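Local coordinates for protein succinyl-CoA ligase (ADP-forming) subunit alpha (Methanosaeta concilii, PDB 6HXI) that binds coenzyme A and joins a CoA-ligase-type alpha/beta part to a C-terminal region of the citrate synthase family, at residues F16-Q21 / N86-R91; I45-R50 / L65-T70; I106-V111 / D132-G137. One frame throughout, in Å; residues are numbered along the deposited sequence.

Contact 1. Residues F16-Q21 / N86-R91; sequences FVYGYQ and NFASHR. With COA (coenzyme A), chain G.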
loop_
_atom_site.group_PDB
_atom_site.type_symbol
_atom_site.label_atom_id
_atom_site.label_comp_id
_atom_site.label_asym_id
_atom_site.label_seq_id
_atom_site.Cartn_x
_atom_site.Cartn_y
_atom_site.Cartn_z
ATOM N N PHE B 16 12.322 -29.456 31.845
ATOM C CA PHE B 16 11.519 -28.343 31.395
ATOM C C PHE B 16 12.112 -27.135 32.065
ATOM O O PHE B 16 12.558 -27.214 33.207
ATOM C CB PHE B 16 10.063 -28.468 31.843
ATOM C CG PHE B 16 9.299 -29.668 31.336
ATOM C CD1 PHE B 16 9.174 -29.908 29.970
ATOM C CD2 PHE B 16 8.625 -30.499 32.217
ATOM C CE1 PHE B 16 8.414 -30.983 29.498
ATOM C CE2 PHE B 16 7.898 -31.595 31.749
ATOM C CZ PHE B 16 7.771 -31.816 30.387
ATOM N N VAL B 17 12.157 -26.030 31.353
ATOM C CA VAL B 17 12.586 -24.768 31.915
ATOM C C VAL B 17 11.312 -23.946 31.978
ATOM O O VAL B 17 10.736 -23.635 30.935
ATOM C CB VAL B 17 13.712 -24.074 31.088
ATOM C CG1 VAL B 17 13.976 -22.650 31.606
ATOM C CG2 VAL B 17 14.992 -24.897 31.109
ATOM N N TYR B 18 10.821 -23.673 33.188
ATOM C CA TYR B 18 9.639 -22.835 33.405
ATOM C C TYR B 18 10.132 -21.384 33.478
ATOM O O TYR B 18 10.912 -21.027 34.377
ATOM C CB TYR B 18 8.878 -23.215 34.705
ATOM C CG TYR B 18 7.568 -22.469 34.819
ATOM C CD1 TYR B 18 7.533 -21.148 35.255
ATOM C CD2 TYR B 18 6.372 -23.051 34.400
ATOM C CE1 TYR B 18 6.350 -20.431 35.284
ATOM C CE2 TYR B 18 5.173 -22.343 34.441
ATOM C CZ TYR B 18 5.172 -21.029 34.871
ATOM O OH TYR B 18 4.006 -20.322 34.929
ATOM N N GLY B 19 9.670 -20.575 32.531
ATOM C CA GLY B 19 10.034 -19.170 32.429
ATOM C C GLY B 19 10.922 -18.953 31.229
ATOM O O GLY B 19 11.827 -19.747 30.985
ATOM N N TYR B 20 10.680 -17.870 30.481
ATOM C CA TYR B 20 11.445 -17.569 29.275
ATOM C C TYR B 20 12.804 -16.967 29.582
ATOM O O TYR B 20 13.024 -15.781 29.399
ATOM C CB TYR B 20 10.618 -16.709 28.292
ATOM C CG TYR B 20 11.084 -16.825 26.859
ATOM C CD1 TYR B 20 11.308 -18.068 26.275
ATOM C CD2 TYR B 20 11.338 -15.689 26.093
ATOM C CE1 TYR B 20 11.770 -18.179 24.964
ATOM C CE2 TYR B 20 11.775 -15.793 24.774
ATOM C CZ TYR B 20 11.949 -17.041 24.201
ATOM O OH TYR B 20 12.399 -17.149 22.905
ATOM N N GLN B 21 13.727 -17.807 30.054
ATOM C CA GLN B 21 15.074 -17.388 30.445
ATOM C C GLN B 21 16.048 -17.855 29.396
ATOM O O GLN B 21 16.676 -18.898 29.551
ATOM C CB GLN B 21 15.416 -17.928 31.856
ATOM C CG GLN B 21 14.562 -17.320 32.973
ATOM C CD GLN B 21 14.883 -15.879 33.302
ATOM O OE1 GLN B 21 16.044 -15.476 33.339
ATOM N NE2 GLN B 21 13.854 -15.062 33.544
ATOM N N ASN B 86 12.539 -24.048 37.607
ATOM C CA ASN B 86 11.514 -23.039 37.817
ATOM C C ASN B 86 12.063 -21.639 38.025
ATOM O O ASN B 86 12.550 -21.314 39.115
ATOM C CB ASN B 86 10.587 -23.471 38.972
ATOM C CG ASN B 86 9.337 -22.630 39.143
ATOM O OD1 ASN B 86 9.090 -21.690 38.410
ATOM N ND2 ASN B 86 8.483 -22.990 40.076
ATOM N N PHE B 87 11.948 -20.794 36.987
ATOM C CA PHE B 87 12.377 -19.388 37.033
ATOM C C PHE B 87 11.225 -18.426 37.283
ATOM O O PHE B 87 11.361 -17.246 36.997
ATOM C CB PHE B 87 13.089 -18.975 35.747
ATOM C CG PHE B 87 14.483 -19.513 35.612
ATOM C CD1 PHE B 87 15.548 -18.896 36.262
ATOM C CD2 PHE B 87 14.757 -20.567 34.748
ATOM C CE1 PHE B 87 16.852 -19.378 36.116
ATOM C CE2 PHE B 87 16.064 -21.043 34.601
ATOM C CZ PHE B 87 17.098 -20.466 35.319
ATOM N N ALA B 88 10.106 -18.906 37.837
ATOM C CA ALA B 88 8.970 -18.035 38.186
ATOM C C ALA B 88 9.414 -17.072 39.293
ATOM O O ALA B 88 10.304 -17.416 40.067
ATOM C CB ALA B 88 7.802 -18.880 38.676
ATOM N N SER B 89 8.825 -15.882 39.370
ATOM C CA SER B 89 9.155 -14.917 40.436
ATOM C C SER B 89 8.696 -15.474 41.836
ATOM O O SER B 89 7.986 -16.488 41.906
ATOM C CB SER B 89 8.456 -13.580 40.168
ATOM O OG SER B 89 7.152 -13.573 40.732
ATOM N N HIS B 90 9.039 -14.771 42.929
ATOM C CA HIS B 90 8.631 -15.183 44.272
ATOM C C HIS B 90 7.115 -15.132 44.454
ATOM O O HIS B 90 6.576 -15.751 45.360
ATOM C CB HIS B 90 9.372 -14.377 45.347
ATOM C CG HIS B 90 9.022 -12.925 45.442
ATOM N ND1 HIS B 90 9.677 -11.964 44.674
ATOM C CD2 HIS B 90 8.171 -12.295 46.283
ATOM C CE1 HIS B 90 9.162 -10.798 45.040
ATOM N NE2 HIS B 90 8.252 -10.943 46.000
ATOM N N ARG B 91 6.438 -14.406 43.563
ATOM C CA ARG B 91 4.991 -14.246 43.569
ATOM C C ARG B 91 4.299 -15.430 42.919
ATOM O O ARG B 91 3.136 -15.678 43.224
ATOM C CB ARG B 91 4.586 -12.924 42.884
ATOM C CG ARG B 91 5.067 -11.682 43.649
ATOM C CD ARG B 91 4.875 -10.393 42.848
ATOM N NE ARG B 91 5.715 -10.430 41.665
ATOM C CZ ARG B 91 6.970 -10.006 41.614
ATOM N NH1 ARG B 91 7.683 -10.187 40.529
ATOM N NH2 ARG B 91 7.507 -9.375 42.645
HETATM N N1A COA G . 2.122 -6.158 32.190
HETATM C C2A COA G . 1.869 -6.706 33.384
HETATM N N3A COA G . 2.667 -7.472 34.140
HETATM C C4A COA G . 3.831 -7.719 33.519
HETATM C C5A COA G . 4.229 -7.232 32.286
HETATM C C6A COA G . 3.328 -6.381 31.616
HETATM N N6A COA G . 3.613 -5.762 30.472
HETATM N N7A COA G . 5.451 -7.774 31.917
HETATM C C8A COA G . 5.764 -8.553 32.921
HETATM N N9A COA G . 4.829 -8.575 33.925
HETATM C C1B COA G . 4.856 -9.365 35.155
HETATM C C2B COA G . 4.996 -10.870 34.968
HETATM O O2B COA G . 3.736 -11.473 34.670
HETATM C C3B COA G . 5.521 -11.272 36.351
HETATM O O3B COA G . 4.462 -11.345 37.330
HETATM P P3B COA G . 4.523 -12.265 38.632
HETATM O O7A COA G . 5.793 -11.934 39.341
HETATM O O8A COA G . 3.299 -11.941 39.410
HETATM O O9A COA G . 4.436 -13.716 38.124
HETATM C C4B COA G . 6.352 -10.063 36.799
HETATM O O4B COA G . 5.968 -8.972 35.936
HETATM C C5B COA G . 7.846 -10.256 36.763
HETATM O O5B COA G . 8.175 -10.901 35.517
HETATM P P1A COA G . 9.279 -12.105 35.445
HETATM O O1A COA G . 9.772 -12.392 34.075
HETATM O O2A COA G . 8.819 -13.347 36.192
HETATM O O3A COA G . 10.383 -11.345 36.312
HETATM P P2A COA G . 11.920 -11.446 36.710
HETATM O O4A COA G . 12.740 -10.719 35.721
HETATM O O5A COA G . 12.017 -10.794 38.070
HETATM O O6A COA G . 12.306 -13.019 36.765
HETATM C CBP COA G . 13.509 -14.391 38.384
HETATM C CCP COA G . 12.157 -13.807 37.961
HETATM C CDP COA G . 13.289 -15.245 39.640
HETATM C CEP COA G . 14.113 -15.270 37.271
HETATM C CAP COA G . 14.482 -13.219 38.693
HETATM O OAP COA G . 13.860 -12.235 39.500
HETATM C C9P COA G . 15.829 -13.590 39.299
HETATM O O9P COA G . 16.741 -13.991 38.573
HETATM N N8P COA G . 15.955 -13.441 40.628
HETATM C C7P COA G . 17.148 -13.845 41.359
HETATM C C6P COA G . 16.860 -14.971 42.315
HETATM C C5P COA G . 18.063 -15.333 43.154
HETATM O O5P COA G . 18.908 -14.487 43.442
HETATM N N4P COA G . 18.157 -16.607 43.532
HETATM C C3P COA G . 19.308 -17.137 44.252
HETATM C C2P COA G . 20.469 -17.470 43.336
HETATM S S1P COA G . 21.694 -18.295 44.390
#
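Oxygen O7A on the P3B phosphate of coenzyme A takes three hydrogen bonds from residues 86-91. Ser89 OG gives it a very short bond of 2.5 Å. Arg91 adds two from one guanidinium edge, NE to O7A at 2.8 Å and NH1 to O7A at 2.8 Å, with the oxygen near the guanidinium plane; a bend at chi3 (-65°) turns the chain toward it. Ser89 OG takes the crowded position between backbone N and carbonyl carbon (chi1 88°), where it also accepts from Arg91 N at 3.0 Å in an ST turn. The serine is thus fixed by the backbone it helps to shape.

This loop continues from strand 83-86 of a Rossmann-like sheet. Tyr18 and Asn86 form a parallel bridge, and Phe87 N donates to Tyr18 O at 2.8 Å, in the carbonyl plane. Asn86 OD1 closes an Asx turn by accepting from Ala88 N at 3.0 Å, while its ND2 goes to Thr96 and Thr97 on helix 93-102. Gln21, the N-cap residue of helix 22-34, lays its CG over one face of the Phe87 ring, 3.8 Å from the centroid, a CH-pi contact. Val17 CG1 meets the ring edge at CD2, 3.8 Å away. The bend of Gln21 at chi2 sends its amide on toward the CEP methyl of coenzyme A.

Lys479 and Lys532 of a second subunit, another copy of this protein, also hydrogen-bond to coenzyme A through NZ. Three donors on one phosphate oxygen, two of them from a guanidinium, would probably stabilise the fully ionised phosphate.

Contact 2. Residues I45-R50 / L65-T70; sequences IINPSR and LPMYKT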
loop_
_atom_site.group_PDB
_atom_site.type_symbol
_atom_site.label_atom_id
_atom_site.label_comp_id
_atom_site.label_asym_id
_atom_site.label_seq_id
_atom_site.Cartn_x
_atom_site.Cartn_y
_atom_site.Cartn_z
ATOM N N ILE B 45 10.251 -25.675 26.930
ATOM C CA ILE B 45 10.210 -24.456 27.719
ATOM C C ILE B 45 8.751 -24.249 28.088
ATOM O O ILE B 45 7.870 -24.525 27.270
ATOM C CB ILE B 45 10.791 -23.256 26.948
ATOM C CG1 ILE B 45 12.252 -23.534 26.536
ATOM C CG2 ILE B 45 10.684 -21.953 27.745
ATOM C CD1 ILE B 45 12.534 -23.097 25.179
ATOM N N ILE B 46 8.484 -23.783 29.312
ATOM C CA ILE B 46 7.123 -23.470 29.694
ATOM C C ILE B 46 7.075 -21.937 29.784
ATOM O O ILE B 46 7.802 -21.339 30.575
ATOM C CB ILE B 46 6.624 -24.239 30.965
ATOM C CG1 ILE B 46 6.865 -25.766 30.812
ATOM C CG2 ILE B 46 5.135 -23.952 31.209
ATOM C CD1 ILE B 46 6.896 -26.533 32.085
ATOM N N ASN B 47 6.331 -21.309 28.875
ATOM C CA ASN B 47 6.188 -19.871 28.792
ATOM C C ASN B 47 4.705 -19.522 29.020
ATOM O O ASN B 47 3.866 -19.749 28.140
ATOM C CB ASN B 47 6.709 -19.350 27.453
ATOM C CG ASN B 47 6.782 -17.841 27.334
ATOM O OD1 ASN B 47 6.262 -17.084 28.152
ATOM N ND2 ASN B 47 7.402 -17.371 26.279
ATOM N N PRO B 48 4.373 -18.960 30.203
ATOM C CA PRO B 48 2.953 -18.685 30.508
ATOM C C PRO B 48 2.269 -17.666 29.607
ATOM O O PRO B 48 1.034 -17.645 29.524
ATOM C CB PRO B 48 2.960 -18.266 31.964
ATOM C CG PRO B 48 4.365 -18.005 32.290
ATOM C CD PRO B 48 5.257 -18.654 31.344
ATOM N N SER B 49 3.062 -16.857 28.904
ATOM C CA SER B 49 2.539 -15.846 27.980
ATOM C C SER B 49 2.314 -16.407 26.599
ATOM O O SER B 49 1.508 -15.850 25.862
ATOM C CB SER B 49 3.520 -14.687 27.836
ATOM O OG SER B 49 3.767 -13.999 29.043
ATOM N N ARG B 50 3.078 -17.456 26.199
ATOM C CA ARG B 50 3.068 -17.899 24.802
ATOM C C ARG B 50 3.527 -19.336 24.543
ATOM O O ARG B 50 4.538 -19.777 25.068
ATOM C CB ARG B 50 4.049 -16.963 24.060
ATOM C CG ARG B 50 4.075 -17.049 22.561
ATOM C CD ARG B 50 4.696 -15.797 21.974
ATOM N NE ARG B 50 6.077 -15.575 22.401
ATOM C CZ ARG B 50 7.147 -16.064 21.777
ATOM N NH1 ARG B 50 8.364 -15.768 22.205
ATOM N NH2 ARG B 50 7.006 -16.849 20.712
ATOM N N LEU B 65 13.563 -25.645 20.114
ATOM C CA LEU B 65 12.939 -26.214 21.305
ATOM C C LEU B 65 11.466 -25.845 21.308
ATOM O O LEU B 65 11.138 -24.689 21.034
ATOM C CB LEU B 65 13.597 -25.742 22.612
ATOM C CG LEU B 65 15.053 -26.180 22.817
ATOM C CD1 LEU B 65 15.577 -25.643 24.106
ATOM C CD2 LEU B 65 15.207 -27.703 22.730
ATOM N N PRO B 66 10.574 -26.814 21.618
ATOM C CA PRO B 66 9.141 -26.491 21.719
ATOM C C PRO B 66 8.851 -25.680 22.985
ATOM O O PRO B 66 9.593 -25.755 23.964
ATOM C CB PRO B 66 8.458 -27.849 21.719
ATOM C CG PRO B 66 9.490 -28.786 22.227
ATOM C CD PRO B 66 10.840 -28.230 21.950
ATOM N N MET B 67 7.788 -24.875 22.946
ATOM C CA MET B 67 7.454 -23.964 24.023
ATOM C C MET B 67 5.959 -24.030 24.313
ATOM O O MET B 67 5.149 -23.848 23.404
ATOM C CB MET B 67 7.970 -22.573 23.619
ATOM C CG MET B 67 7.939 -21.554 24.710
ATOM S SD MET B 67 8.897 -20.097 24.202
ATOM C CE MET B 67 7.795 -19.338 23.044
ATOM N N TYR B 68 5.611 -24.415 25.563
ATOM C CA TYR B 68 4.242 -24.649 26.055
ATOM C C TYR B 68 3.777 -23.606 27.028
ATOM O O TYR B 68 4.576 -23.108 27.796
ATOM C CB TYR B 68 4.136 -26.057 26.694
ATOM C CG TYR B 68 4.310 -27.164 25.676
ATOM C CD1 TYR B 68 5.577 -27.615 25.316
ATOM C CD2 TYR B 68 3.214 -27.713 25.021
ATOM C CE1 TYR B 68 5.748 -28.599 24.350
ATOM C CE2 TYR B 68 3.375 -28.709 24.054
ATOM C CZ TYR B 68 4.644 -29.136 23.715
ATOM O OH TYR B 68 4.813 -30.109 22.774
ATOM N N LYS B 69 2.470 -23.298 27.028
ATOM C CA LYS B 69 1.875 -22.306 27.927
ATOM C C LYS B 69 1.733 -22.819 29.362
ATOM O O LYS B 69 1.811 -22.018 30.299
ATOM C CB LYS B 69 0.496 -21.862 27.400
ATOM C CG LYS B 69 0.469 -20.453 26.816
ATOM C CD LYS B 69 -0.926 -19.840 26.915
ATOM C CE LYS B 69 -0.890 -18.329 26.803
ATOM N NZ LYS B 69 -2.207 -17.702 27.086
ATOM N N THR B 70 1.482 -24.143 29.539
ATOM C CA THR B 70 1.258 -24.749 30.864
ATOM C C THR B 70 2.154 -25.971 31.138
ATOM O O THR B 70 2.654 -26.611 30.213
ATOM C CB THR B 70 -0.246 -25.135 31.070
ATOM O OG1 THR B 70 -0.551 -26.327 30.335
ATOM C CG2 THR B 70 -1.229 -24.024 30.688
#
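Neighbouring parallel strands of the Rossmann-like sheet meet here, Ile45 paired with Met67 and Ile46 with Tyr68. Three backbone bonds join them. Ile45 N donates to Pro66 O, Tyr68 N to Ile45 O at 2.8 Å, nearly along the C=O axis, and Asn47 N to Tyr68 O at 2.7 Å.

Met67 carries the side-chain packing on the Ile45 face. Its CG is anti to the backbone N (chi1 -169°) and lies 3.7 Å from Asn47 CB, the two chains running side by side. A turn at chi3 (75°) then brings CE over one face of the Arg50 guanidinium, 3.5 Å from NH2. Arg50 itself leaves the backbone heading away, and its bend at chi3 brings the flat group back over the methyl. Beyond it, Arg597 of the third subunit lies close, a like-charged neighbour.

The next shell is the turn that follows Ile46. Asn47 OD1 accepts from Ser49 N at 3.3 Å, an Asx turn inside a type I turn from Asn47 to Arg50. On the Ile46 and Tyr68 face, helix 71-77 packs against both residues, and Thr70 OG1 caps Leu73 N. The Lys69 chain runs extended along the turn, its CE 3.4 Å from Pro48 O.

Contact 3. Residues I106-V111 / D132-G137; sequences IRIVAV and DKIVIG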
loop_
_atom_site.group_PDB
_atom_site.type_symbol
_atom_site.label_atom_id
_atom_site.label_comp_id
_atom_site.label_asym_id
_atom_site.label_seq_id
_atom_site.Cartn_x
_atom_site.Cartn_y
_atom_site.Cartn_z
ATOM N N ILE B 106 6.998 -35.603 36.850
ATOM C CA ILE B 106 8.050 -34.739 37.406
ATOM C C ILE B 106 8.447 -35.236 38.796
ATOM O O ILE B 106 7.582 -35.542 39.616
ATOM C CB ILE B 106 7.676 -33.229 37.335
ATOM C CG1 ILE B 106 7.645 -32.763 35.869
ATOM C CG2 ILE B 106 8.638 -32.342 38.144
ATOM C CD1 ILE B 106 6.554 -31.779 35.546
ATOM N N ARG B 107 9.760 -35.354 39.028
ATOM C CA ARG B 107 10.367 -35.837 40.270
ATOM C C ARG B 107 11.158 -34.730 41.007
ATOM O O ARG B 107 11.157 -34.694 42.236
ATOM C CB ARG B 107 11.265 -37.041 39.936
ATOM C CG ARG B 107 12.020 -37.639 41.108
ATOM C CD ARG B 107 13.045 -38.622 40.606
ATOM N NE ARG B 107 14.045 -38.932 41.626
ATOM C CZ ARG B 107 15.357 -38.936 41.410
ATOM N NH1 ARG B 107 15.841 -38.650 40.205
ATOM N NH2 ARG B 107 16.193 -39.228 42.394
ATOM N N ILE B 108 11.831 -33.825 40.246
ATOM C CA ILE B 108 12.657 -32.744 40.799
ATOM C C ILE B 108 12.210 -31.369 40.300
ATOM O O ILE B 108 11.985 -31.188 39.099
ATOM C CB ILE B 108 14.176 -32.991 40.527
ATOM C CG1 ILE B 108 14.654 -34.363 41.047
ATOM C CG2 ILE B 108 15.056 -31.860 41.091
ATOM C CD1 ILE B 108 15.470 -35.106 40.066
ATOM N N VAL B 109 12.071 -30.404 41.236
ATOM C CA VAL B 109 11.770 -29.024 40.924
ATOM C C VAL B 109 12.843 -28.178 41.598
ATOM O O VAL B 109 13.043 -28.303 42.805
ATOM C CB VAL B 109 10.334 -28.533 41.302
ATOM C CG1 VAL B 109 10.076 -27.139 40.741
ATOM C CG2 VAL B 109 9.251 -29.507 40.849
ATOM N N ALA B 110 13.539 -27.336 40.819
ATOM C CA ALA B 110 14.527 -26.396 41.328
ATOM C C ALA B 110 13.875 -25.024 41.308
ATOM O O ALA B 110 13.465 -24.560 40.238
ATOM C CB ALA B 110 15.773 -26.407 40.442
ATOM N N VAL B 111 13.699 -24.421 42.486
ATOM C CA VAL B 111 13.076 -23.108 42.688
ATOM C C VAL B 111 14.174 -22.046 42.796
ATOM O O VAL B 111 14.899 -22.001 43.782
ATOM C CB VAL B 111 12.099 -23.083 43.903
ATOM C CG1 VAL B 111 11.345 -21.763 43.968
ATOM C CG2 VAL B 111 11.117 -24.252 43.856
ATOM N N ASP B 132 7.591 -38.430 47.568
ATOM C CA ASP B 132 8.944 -38.946 47.286
ATOM C C ASP B 132 9.642 -38.158 46.131
ATOM O O ASP B 132 10.308 -38.725 45.256
ATOM C CB ASP B 132 8.946 -40.475 47.057
ATOM C CG ASP B 132 10.207 -41.144 47.582
ATOM O OD1 ASP B 132 11.260 -41.068 46.888
ATOM O OD2 ASP B 132 10.160 -41.698 48.709
ATOM N N LYS B 133 9.448 -36.830 46.130
ATOM C CA LYS B 133 10.003 -35.928 45.127
ATOM C C LYS B 133 11.067 -35.019 45.751
ATOM O O LYS B 133 11.312 -35.116 46.953
ATOM C CB LYS B 133 8.871 -35.176 44.427
ATOM C CG LYS B 133 8.041 -36.127 43.573
ATOM C CD LYS B 133 6.847 -35.493 42.903
ATOM C CE LYS B 133 6.009 -36.595 42.303
ATOM N NZ LYS B 133 5.137 -36.075 41.237
ATOM N N ILE B 134 11.768 -34.219 44.938
ATOM C CA ILE B 134 12.825 -33.339 45.463
ATOM C C ILE B 134 12.589 -31.882 45.077
ATOM O O ILE B 134 12.297 -31.600 43.914
ATOM C CB ILE B 134 14.263 -33.848 45.085
ATOM C CG1 ILE B 134 14.588 -35.185 45.802
ATOM C CG2 ILE B 134 15.373 -32.817 45.371
ATOM C CD1 ILE B 134 14.429 -36.413 44.911
ATOM N N VAL B 135 12.707 -30.967 46.051
ATOM C CA VAL B 135 12.640 -29.539 45.785
ATOM C C VAL B 135 14.007 -28.945 46.161
ATOM O O VAL B 135 14.406 -29.023 47.322
ATOM C CB VAL B 135 11.451 -28.770 46.447
ATOM C CG1 VAL B 135 11.576 -27.259 46.224
ATOM C CG2 VAL B 135 10.119 -29.262 45.919
ATOM N N ILE B 136 14.728 -28.407 45.173
ATOM C CA ILE B 136 16.001 -27.735 45.401
ATOM C C ILE B 136 15.637 -26.257 45.377
ATOM O O ILE B 136 15.088 -25.770 44.396
ATOM C CB ILE B 136 17.130 -28.113 44.387
ATOM C CG1 ILE B 136 17.551 -29.595 44.564
ATOM C CG2 ILE B 136 18.349 -27.214 44.558
ATOM C CD1 ILE B 136 17.672 -30.315 43.308
ATOM N N GLY B 137 15.853 -25.591 46.497
ATOM C CA GLY B 137 15.516 -24.190 46.672
ATOM C C GLY B 137 14.420 -24.010 47.699
ATOM O O GLY B 137 14.168 -24.934 48.478
#
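Lys133 lies just before strand 134-136, in the beta-alpha-beta unit made with strand 108-111 and helix 118-130. Its side chain climbs past the carbonyls that precede the first strand. CB sits 3.2 Å from Arg107 O, and CG stays beside the same oxygen. The extended chain then moves on to the preceding carbonyl: CD is 3.4 Å from Ile106 O and CE 3.3 Å from Ile106 O. At the tip NZ donates to Ile106 O at 3.0 Å, nearly along its C=O axis (169°). The same ammonium also bonds to Leu101 O at the end of helix 93-102, so two backbone carbonyls hold it.

From here the strands run parallel, 18° apart, through a ladder of four bonds that begins with Ile134 N to Arg107 O at 2.8 Å and ends with Val111 N to Ile136 O at 2.7 Å. Val109 and Val135 share one face, where helix 93-102 packs on Val109. Obliquely across the strands, Val111 CG2 touches Val135 CG1. Asp132, with positive phi, ends the crossover helix in a Schellman motif. On the other face Ile108, Ile134 and Ile136 line up in the same direction, and Ile108 CG2 meets Ile136 CD1 at 3.8 Å.

In the fold
All three contacts belong to one sheet, and contact 1 is its middle. Contact 2 adjoins it on the flank of strand 42-46, the centres about 11 Å apart, where Val17 O and Ile46 N lie 2.8 Å apart in a probable hydrogen bond. On the other flank contact 3, its centre about 14 Å from that of contact 1, brings Ala110 O to 2.8 Å from Asn86 N, again a probable bond. Contacts 2 and 3 do not touch. Contact 1 supplies pocket residues for coenzyme A; in contact 2 the side chain of Ser49 lies about 6 Å from coenzyme A, and in contact 3 that of Val111 about 8 Å.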